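Local coordinates for protein Non-reducing end beta-L-arabinofuranosidase (Bacteroides thetaiotaomicron, PDB 5MQO) that probably hydrolyses glycosidic linkages in complex plant pectin, acting as an aceric acidase of glycoside hydrolase family GH127, at residues Lys541-Asn547 and Asp571-Met577; Gly400-Glu406 and Ala557-Ala561; Tyr104-Glu108 and His196-Ala200. Numbering follows the deposited sequence.

Contact 1: Lys541-Asn547 and Asp571-Met577; sequences KAALTVN and DVVELVM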
loop_
_atom_site.group_PDB
_atom_site.type_symbol
_atom_site.label_atom_id
_atom_site.label_comp_id
_atom_site.label_asym_id
_atom_site.label_seq_id
_atom_site.Cartn_x
_atom_site.Cartn_y
_atom_site.Cartn_z
ATOM N N LYS A 541 -13.073 -15.085 15.356
ATOM C CA LYS A 541 -12.603 -15.745 16.588
ATOM C C LYS A 541 -11.106 -15.672 16.615
ATOM O O LYS A 541 -10.460 -15.884 15.599
ATOM C CB LYS A 541 -13.049 -17.226 16.666
ATOM C CG LYS A 541 -14.535 -17.402 16.989
ATOM C CD LYS A 541 -15.283 -18.434 16.122
ATOM C CE LYS A 541 -16.691 -17.947 15.735
ATOM N NZ LYS A 541 -17.634 -19.065 15.443
ATOM N N ALA A 542 -10.550 -15.398 17.780
ATOM C CA ALA A 542 -9.118 -15.522 17.946
ATOM C C ALA A 542 -8.737 -15.793 19.394
ATOM O O ALA A 542 -9.429 -15.344 20.313
ATOM C CB ALA A 542 -8.432 -14.267 17.442
ATOM N N ALA A 543 -7.641 -16.530 19.581
ATOM C CA ALA A 543 -7.186 -16.918 20.913
ATOM C C ALA A 543 -5.690 -16.708 21.045
ATOM O O ALA A 543 -4.933 -16.847 20.055
ATOM C CB ALA A 543 -7.551 -18.372 21.209
ATOM N N LEU A 544 -5.291 -16.376 22.279
ATOM C CA LEU A 544 -3.887 -16.278 22.691
ATOM C C LEU A 544 -3.445 -17.362 23.693
ATOM O O LEU A 544 -4.244 -17.882 24.483
ATOM C CB LEU A 544 -3.645 -14.921 23.330
ATOM C CG LEU A 544 -3.645 -13.727 22.377
ATOM C CD1 LEU A 544 -3.732 -12.445 23.191
ATOM C CD2 LEU A 544 -2.407 -13.707 21.493
ATOM N N THR A 545 -2.157 -17.697 23.647
ATOM C CA THR A 545 -1.514 -18.494 24.697
ATOM C C THR A 545 -0.159 -17.863 25.027
ATOM O O THR A 545 0.422 -17.170 24.190
ATOM C CB THR A 545 -1.355 -19.980 24.294
ATOM O OG1 THR A 545 -0.388 -20.099 23.242
ATOM C CG2 THR A 545 -2.697 -20.581 23.854
ATOM N N VAL A 546 0.304 -18.051 26.264
ATOM C CA VAL A 546 1.674 -17.666 26.652
ATOM C C VAL A 546 2.410 -18.837 27.305
ATOM O O VAL A 546 2.057 -19.291 28.404
ATOM C CB VAL A 546 1.747 -16.439 27.580
ATOM C CG1 VAL A 546 3.178 -15.917 27.622
ATOM C CG2 VAL A 546 0.807 -15.348 27.109
ATOM N N ASN A 547 3.446 -19.302 26.609
ATOM C CA ASN A 547 4.116 -20.561 26.884
ATOM C C ASN A 547 3.134 -21.749 26.980
ATOM O O ASN A 547 3.307 -22.633 27.813
ATOM C CB ASN A 547 4.990 -20.434 28.136
ATOM C CG ASN A 547 6.153 -19.465 27.955
ATOM O OD1 ASN A 547 6.969 -19.624 27.041
ATOM N ND2 ASN A 547 6.261 -18.484 28.858
ATOM N N ASP A 571 10.420 -16.823 26.308
ATOM C CA ASP A 571 8.935 -16.789 26.353
ATOM C C ASP A 571 8.363 -16.930 24.927
ATOM O O ASP A 571 9.027 -16.619 23.909
ATOM C CB ASP A 571 8.362 -15.527 27.067
ATOM C CG ASP A 571 8.478 -15.578 28.620
ATOM O OD1 ASP A 571 8.470 -16.667 29.218
ATOM O OD2 ASP A 571 8.569 -14.508 29.261
ATOM N N VAL A 572 7.135 -17.438 24.877
ATOM C CA VAL A 572 6.455 -17.751 23.625
ATOM C C VAL A 572 5.014 -17.283 23.715
ATOM O O VAL A 572 4.275 -17.747 24.571
ATOM C CB VAL A 572 6.508 -19.271 23.372
ATOM C CG1 VAL A 572 5.452 -19.736 22.375
ATOM C CG2 VAL A 572 7.897 -19.672 22.900
ATOM N N VAL A 573 4.623 -16.363 22.840
ATOM C CA VAL A 573 3.216 -16.029 22.635
ATOM C C VAL A 573 2.740 -16.644 21.318
ATOM O O VAL A 573 3.493 -16.708 20.336
ATOM C CB VAL A 573 2.984 -14.510 22.561
ATOM C CG1 VAL A 573 1.496 -14.195 22.695
ATOM C CG2 VAL A 573 3.765 -13.789 23.638
ATOM N N GLU A 574 1.482 -17.073 21.302
ATOM C CA GLU A 574 0.914 -17.759 20.156
ATOM C C GLU A 574 -0.531 -17.306 19.888
ATOM O O GLU A 574 -1.456 -17.626 20.637
ATOM C CB GLU A 574 0.995 -19.275 20.344
ATOM C CG GLU A 574 0.915 -20.057 19.042
ATOM C CD GLU A 574 1.190 -21.539 19.230
ATOM O OE1 GLU A 574 2.377 -21.909 19.409
ATOM O OE2 GLU A 574 0.207 -22.317 19.205
ATOM N N LEU A 575 -0.700 -16.541 18.812
ATOM C CA LEU A 575 -2.002 -16.086 18.352
ATOM C C LEU A 575 -2.545 -17.147 17.441
ATOM O O LEU A 575 -1.844 -17.560 16.520
ATOM C CB LEU A 575 -1.822 -14.797 17.575
ATOM C CG LEU A 575 -3.079 -14.147 17.006
ATOM C CD1 LEU A 575 -4.060 -13.746 18.099
ATOM C CD2 LEU A 575 -2.696 -12.940 16.168
ATOM N N VAL A 576 -3.763 -17.617 17.713
ATOM C CA VAL A 576 -4.493 -18.470 16.763
ATOM C C VAL A 576 -5.711 -17.711 16.264
ATOM O O VAL A 576 -6.640 -17.497 17.021
ATOM C CB VAL A 576 -4.960 -19.808 17.392
ATOM C CG1 VAL A 576 -5.675 -20.691 16.363
ATOM C CG2 VAL A 576 -3.788 -20.553 17.998
ATOM N N MET A 577 -5.681 -17.290 15.004
ATOM C CA MET A 577 -6.820 -16.615 14.342
ATOM C C MET A 577 -7.536 -17.646 13.510
ATOM O O MET A 577 -6.893 -18.362 12.771
ATOM C CB MET A 577 -6.344 -15.474 13.413
ATOM C CG MET A 577 -5.735 -14.268 14.136
ATOM S SD MET A 577 -4.682 -13.146 13.152
ATOM C CE MET A 577 -3.212 -14.132 12.957
#
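Asn547 gives up more surface to this pairing than any other residue here. It closes one end of an antiparallel pair of strands, 542-546 and 572-577, whose axes come within 4.7 Å. Its backbone has left-handed helical angles (phi 52°), which asparagine tolerates well, and here both its backbone NH and its side-chain amide face the partner: Asn547 N donates to Val572 O (2.7 Å) and Asn547 ND2 to Asp571 OD1 (2.9 Å), while Val572 N makes a weak bond to Asn547 OD1 (3.1 Å). Asp571 OD2 is held by Lys568 N. Further in, Ala543 N donates to Val576 O (2.9 Å) and Val576 N to Ala543 O (2.7 Å). Beta-branched Thr545 suits an extended backbone, and its OG1 rests 3.3 Å from Glu574 CB; the end of Glu574 leads away from strand 542-546, and its OE1 forms a salt bridge with Arg516. Leu544 lies on the other face, with Ala542, Val546, Val573, Leu575 and Met577. Its CD2 packs on Leu575 CD1 (3.8 Å) and Val573 CG1 (4.1 Å). The chemistry implies a two-sided sheet: this face is uniformly apolar and packs on strand 559-565, whereas the other is mixed and partly exposed.

Contact 2: Gly400-Glu406 and Ala557-Ala561; sequences GDAKYAE and ANTYA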
loop_
_atom_site.group_PDB
_atom_site.type_symbol
_atom_site.label_atom_id
_atom_site.label_comp_id
_atom_site.label_asym_id
_atom_site.label_seq_id
_atom_site.Cartn_x
_atom_site.Cartn_y
_atom_site.Cartn_z
ATOM N N GLY A 400 -2.856 5.326 16.864
ATOM C CA GLY A 400 -2.779 4.074 17.578
ATOM C C GLY A 400 -3.951 3.158 17.331
ATOM O O GLY A 400 -4.064 2.144 17.995
ATOM N N ASP A 401 -4.797 3.481 16.347
ATOM C CA ASP A 401 -6.027 2.746 16.082
ATOM C C ASP A 401 -5.755 1.640 15.067
ATOM O O ASP A 401 -5.340 1.896 13.937
ATOM C CB ASP A 401 -7.072 3.715 15.544
ATOM C CG ASP A 401 -8.501 3.160 15.584
ATOM O OD1 ASP A 401 -8.737 1.963 15.256
ATOM O OD2 ASP A 401 -9.397 3.974 15.920
ATOM N N ALA A 402 -6.005 0.400 15.469
ATOM C CA ALA A 402 -5.738 -0.758 14.610
ATOM C C ALA A 402 -6.492 -0.747 13.257
ATOM O O ALA A 402 -6.081 -1.438 12.306
ATOM C CB ALA A 402 -6.057 -2.032 15.363
ATOM N N LYS A 403 -7.589 0.008 13.169
ATOM C CA LYS A 403 -8.376 0.032 11.944
ATOM C C LYS A 403 -7.585 0.614 10.763
ATOM O O LYS A 403 -7.836 0.254 9.620
ATOM C CB LYS A 403 -9.693 0.780 12.152
ATOM C CG LYS A 403 -9.576 2.294 12.135
ATOM C CD LYS A 403 -10.849 2.951 12.618
ATOM C CE LYS A 403 -10.822 4.453 12.389
ATOM N NZ LYS A 403 -12.212 4.966 12.258
ATOM N N TYR A 404 -6.641 1.507 11.039
ATOM C CA TYR A 404 -5.755 2.002 9.999
ATOM C C TYR A 404 -4.740 0.940 9.588
ATOM O O TYR A 404 -4.391 0.845 8.418
ATOM C CB TYR A 404 -5.052 3.289 10.446
ATOM C CG TYR A 404 -6.004 4.441 10.712
ATOM C CD1 TYR A 404 -6.775 4.994 9.670
ATOM C CD2 TYR A 404 -6.156 4.965 11.992
ATOM C CE1 TYR A 404 -7.644 6.041 9.907
ATOM C CE2 TYR A 404 -7.029 5.996 12.232
ATOM C CZ TYR A 404 -7.763 6.531 11.189
ATOM O OH TYR A 404 -8.626 7.562 11.429
ATOM N N ALA A 405 -4.283 0.128 10.538
ATOM C CA ALA A 405 -3.432 -1.021 10.204
ATOM C C ALA A 405 -4.078 -2.057 9.251
ATOM O O ALA A 405 -3.373 -2.636 8.404
ATOM C CB ALA A 405 -2.919 -1.705 11.466
ATOM N N GLU A 406 -5.382 -2.283 9.390
ATOM C CA GLU A 406 -6.135 -3.166 8.492
ATOM C C GLU A 406 -5.996 -2.741 7.026
ATOM O O GLU A 406 -5.714 -3.567 6.139
ATOM C CB GLU A 406 -7.617 -3.160 8.887
ATOM C CG GLU A 406 -8.513 -4.179 8.195
ATOM C CD GLU A 406 -8.088 -5.616 8.392
ATOM O OE1 GLU A 406 -7.673 -5.989 9.510
ATOM O OE2 GLU A 406 -8.167 -6.390 7.419
ATOM N N ALA A 557 -12.586 -7.594 17.009
ATOM C CA ALA A 557 -12.042 -7.345 15.675
ATOM C C ALA A 557 -11.597 -5.868 15.497
ATOM O O ALA A 557 -12.196 -4.942 16.037
ATOM C CB ALA A 557 -13.055 -7.741 14.611
ATOM N N ASN A 558 -10.519 -5.665 14.756
ATOM C CA ASN A 558 -10.017 -4.326 14.469
ATOM C C ASN A 558 -9.564 -3.554 15.697
ATOM O O ASN A 558 -9.815 -2.370 15.803
ATOM C CB ASN A 558 -11.069 -3.529 13.672
ATOM C CG ASN A 558 -10.569 -3.113 12.322
ATOM O OD1 ASN A 558 -9.456 -3.437 11.939
ATOM N ND2 ASN A 558 -11.392 -2.398 11.588
ATOM N N THR A 559 -8.903 -4.237 16.622
ATOM C CA THR A 559 -8.320 -3.605 17.812
ATOM C C THR A 559 -7.105 -4.415 18.246
ATOM O O THR A 559 -6.979 -5.563 17.826
ATOM C CB THR A 559 -9.305 -3.650 18.979
ATOM O OG1 THR A 559 -9.645 -5.020 19.233
ATOM C CG2 THR A 559 -10.586 -2.849 18.667
ATOM N N TYR A 560 -6.242 -3.855 19.095
ATOM C CA TYR A 560 -5.077 -4.620 19.607
ATOM C C TYR A 560 -5.386 -5.429 20.851
ATOM O O TYR A 560 -5.927 -4.874 21.824
ATOM C CB TYR A 560 -3.899 -3.707 19.967
ATOM C CG TYR A 560 -3.257 -3.059 18.781
ATOM C CD1 TYR A 560 -2.467 -3.801 17.905
ATOM C CD2 TYR A 560 -3.453 -1.706 18.519
ATOM C CE1 TYR A 560 -1.890 -3.214 16.796
ATOM C CE2 TYR A 560 -2.872 -1.114 17.418
ATOM C CZ TYR A 560 -2.087 -1.867 16.565
ATOM O OH TYR A 560 -1.513 -1.258 15.492
ATOM N N ALA A 561 -5.018 -6.718 20.825
ATOM C CA ALA A 561 -4.984 -7.544 22.045
ATOM C C ALA A 561 -3.652 -7.276 22.746
ATOM O O ALA A 561 -2.590 -7.501 22.160
ATOM C CB ALA A 561 -5.131 -9.018 21.719
#
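Gly400 follows the end of helix 382-399 with positive phi (75°), which glycine adopts without strain; its O lies 3.5 Å from Tyr560 CE2, near the ring plane. Asp401 is the N-cap of helix 402-416: its short carboxylate accepts through OD1 from Lys403 N (3.1 Å), satisfying an amide at the helix start. Within 400-406, Ala402 buries the most surface. Its methyl lies over the Tyr560 ring face, a CH-pi contact (CB to centroid 4.1 Å), and Ala402 CB is 3.7 Å from Thr559 CA; a small side chain suits this approach. Lys403 CB meets Asn558 ND2 at 3.6 Å. A turn later, Ala405 CB nears Tyr560 OH (4.3 Å), which is hydrogen-bonded to Asn484, and Glu406 CB touches Asn558 OD1 (3.6 Å) while the Glu406 carboxylate forms a salt bridge with Arg534. The directions of 402-406 and 559-561 differ by 105°, so helix lies roughly across strand. This interdomain seam seats a helix of the catalytic alpha/alpha barrel against the edge of the middle-domain beta-sandwich, consistent with GH127 architecture.

Contact 3: Tyr104-Glu108 and His196-Ala200; sequences YKWME and HLMMA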
loop_
_atom_site.group_PDB
_atom_site.type_symbol
_atom_site.label_atom_id
_atom_site.label_comp_id
_atom_site.label_asym_id
_atom_site.label_seq_id
_atom_site.Cartn_x
_atom_site.Cartn_y
_atom_site.Cartn_z
ATOM N N TYR A 104 16.283 7.474 -8.349
ATOM C CA TYR A 104 16.331 7.780 -6.918
ATOM C C TYR A 104 15.399 6.881 -6.136
ATOM O O TYR A 104 15.676 6.597 -4.993
ATOM C CB TYR A 104 15.936 9.238 -6.630
ATOM C CG TYR A 104 16.819 10.289 -7.268
ATOM C CD1 TYR A 104 18.208 10.249 -7.140
ATOM C CD2 TYR A 104 16.265 11.345 -7.982
ATOM C CE1 TYR A 104 19.013 11.230 -7.715
ATOM C CE2 TYR A 104 17.060 12.327 -8.564
ATOM C CZ TYR A 104 18.433 12.271 -8.426
ATOM O OH TYR A 104 19.207 13.250 -9.012
ATOM N N LYS A 105 14.275 6.489 -6.735
ATOM C CA LYS A 105 13.356 5.515 -6.116
ATOM C C LYS A 105 13.977 4.139 -6.120
ATOM O O LYS A 105 13.947 3.477 -5.114
ATOM C CB LYS A 105 11.960 5.510 -6.779
ATOM C CG LYS A 105 11.095 6.699 -6.346
ATOM C CD LYS A 105 9.729 6.744 -7.004
ATOM C CE LYS A 105 9.791 7.305 -8.422
ATOM N NZ LYS A 105 8.446 7.481 -9.047
ATOM N N TRP A 106 14.537 3.730 -7.259
ATOM C CA TRP A 106 15.264 2.463 -7.399
ATOM C C TRP A 106 16.317 2.339 -6.301
ATOM O O TRP A 106 16.344 1.364 -5.542
ATOM C CB TRP A 106 15.924 2.377 -8.792
ATOM C CG TRP A 106 16.825 1.149 -9.018
ATOM C CD1 TRP A 106 16.427 -0.102 -9.390
ATOM C CD2 TRP A 106 18.253 1.081 -8.894
ATOM N NE1 TRP A 106 17.500 -0.938 -9.497
ATOM C CE2 TRP A 106 18.638 -0.247 -9.199
ATOM C CE3 TRP A 106 19.246 2.008 -8.543
ATOM C CZ2 TRP A 106 19.979 -0.678 -9.175
ATOM C CZ3 TRP A 106 20.591 1.580 -8.518
ATOM C CH2 TRP A 106 20.937 0.241 -8.829
ATOM N N MET A 107 17.163 3.362 -6.237
ATOM C CA MET A 107 18.289 3.453 -5.311
ATOM C C MET A 107 17.812 3.413 -3.850
ATOM O O MET A 107 18.414 2.756 -3.011
ATOM C CB MET A 107 19.077 4.728 -5.654
ATOM C CG MET A 107 19.888 5.378 -4.557
ATOM S SD MET A 107 21.462 4.578 -4.334
ATOM C CE MET A 107 21.705 5.109 -2.640
ATOM N N GLU A 108 16.716 4.094 -3.564
ATOM C CA GLU A 108 16.097 4.048 -2.242
ATOM C C GLU A 108 15.721 2.608 -1.902
ATOM O O GLU A 108 15.929 2.134 -0.772
ATOM C CB GLU A 108 14.865 4.953 -2.214
ATOM C CG GLU A 108 14.168 5.091 -0.875
ATOM C CD GLU A 108 12.907 5.966 -0.933
ATOM O OE1 GLU A 108 12.820 6.905 -1.800
ATOM O OE2 GLU A 108 11.997 5.694 -0.096
ATOM N N HIS A 196 12.407 13.348 -4.870
ATOM C CA HIS A 196 12.754 11.958 -4.764
ATOM C C HIS A 196 14.159 11.791 -4.257
ATOM O O HIS A 196 14.443 10.822 -3.553
ATOM C CB HIS A 196 12.580 11.273 -6.102
ATOM C CG HIS A 196 11.158 11.221 -6.533
ATOM N ND1 HIS A 196 10.203 10.525 -5.823
ATOM C CD2 HIS A 196 10.513 11.813 -7.562
ATOM C CE1 HIS A 196 9.030 10.676 -6.410
ATOM N NE2 HIS A 196 9.192 11.452 -7.468
ATOM N N LEU A 197 15.041 12.723 -4.594
ATOM C CA LEU A 197 16.368 12.742 -3.994
ATOM C C LEU A 197 16.300 12.853 -2.467
ATOM O O LEU A 197 17.094 12.214 -1.790
ATOM C CB LEU A 197 17.230 13.874 -4.562
ATOM C CG LEU A 197 18.675 13.956 -4.060
ATOM C CD1 LEU A 197 19.522 12.828 -4.615
ATOM C CD2 LEU A 197 19.263 15.292 -4.444
ATOM N N MET A 198 15.368 13.638 -1.933
ATOM C CA MET A 198 15.248 13.756 -0.487
ATOM C C MET A 198 15.058 12.379 0.165
ATOM O O MET A 198 15.802 11.987 1.053
ATOM C CB MET A 198 14.097 14.672 -0.074
ATOM C CG MET A 198 14.225 16.136 -0.477
ATOM S SD MET A 198 12.901 17.156 0.251
ATOM C CE MET A 198 11.477 16.573 -0.654
ATOM N N MET A 199 14.072 11.629 -0.284
ATOM C CA MET A 199 13.786 10.367 0.364
ATOM C C MET A 199 14.895 9.351 0.143
ATOM O O MET A 199 15.180 8.554 1.043
ATOM C CB MET A 199 12.412 9.806 -0.048
ATOM C CG MET A 199 11.289 10.144 0.929
ATOM S SD MET A 199 11.631 9.583 2.617
ATOM C CE MET A 199 9.986 9.014 3.058
ATOM N N ALA A 200 15.541 9.402 -1.021
ATOM C CA ALA A 200 16.650 8.485 -1.309
ATOM C C ALA A 200 17.805 8.698 -0.337
ATOM O O ALA A 200 18.433 7.743 0.136
ATOM C CB ALA A 200 17.131 8.634 -2.750
#
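Tyr104 lays one face of its ring over Leu197, whose CB sits 4.2 Å from the ring centroid and almost exactly on the ring normal, a clear CH-pi contact. Leu197 CD1 also approaches Tyr104 CE1 to 3.5 Å. A flat aromatic and a branched aliphatic fit each other well here, and both also pack on helix 120-136, through Phe129 and Val133. Beside them Ala200 provides the close approach: its CB is 3.4 Å from Tyr104 O and 4.1 Å from Tyr104 CB, and the CA atoms of Glu108 and Ala200 are only 4.6 Å apart. The small methyl of Ala200 suits this proximity, the axes of segments 104-108 and 196-200 coming within 8.6 Å. A second CH-pi contact joins the aliphatic part of Lys105 to the His196 ring, with Lys105 CE 4.2 Å from its centroid, while the Lys105 amine reaches on to Cys457 O. Glu108 OE1 lies 3.4 Å from Met199 CB, and its charge is met by Arg464 through a salt bridge. Segments 104-108 and 196-200 run nearly parallel, 12° apart, and their helices are followed by helices 120-136 and 212-230. Near-parallel neighbouring helices, separated in sequence by another helix, fit the alpha/alpha barrel of six-hairpin glycosidases, the clan of the GH127 catalytic domain.

How the contacts relate
Contacts 1 and 2 are direct neighbours, with centres about 17 Å apart. Strand 559-565 takes part in contact 2 at its start and leads on to strand 572-577 of contact 1, and Leu544 CD1 touches Ala561 CB at 4.0 Å. The two thus connect the sheet of contact 1, through the facing sheet of the middle domain, to the catalytic domain at helix 402-416. Contact 3 belongs to that catalytic domain but lies across the chain's centre from contact 2, with centres about 31 Å apart and nearest atoms about 17 Å apart. From contact 1 it is about 39 Å between centres and about 28 Å between nearest atoms, so contacts 1 and 3 do not touch.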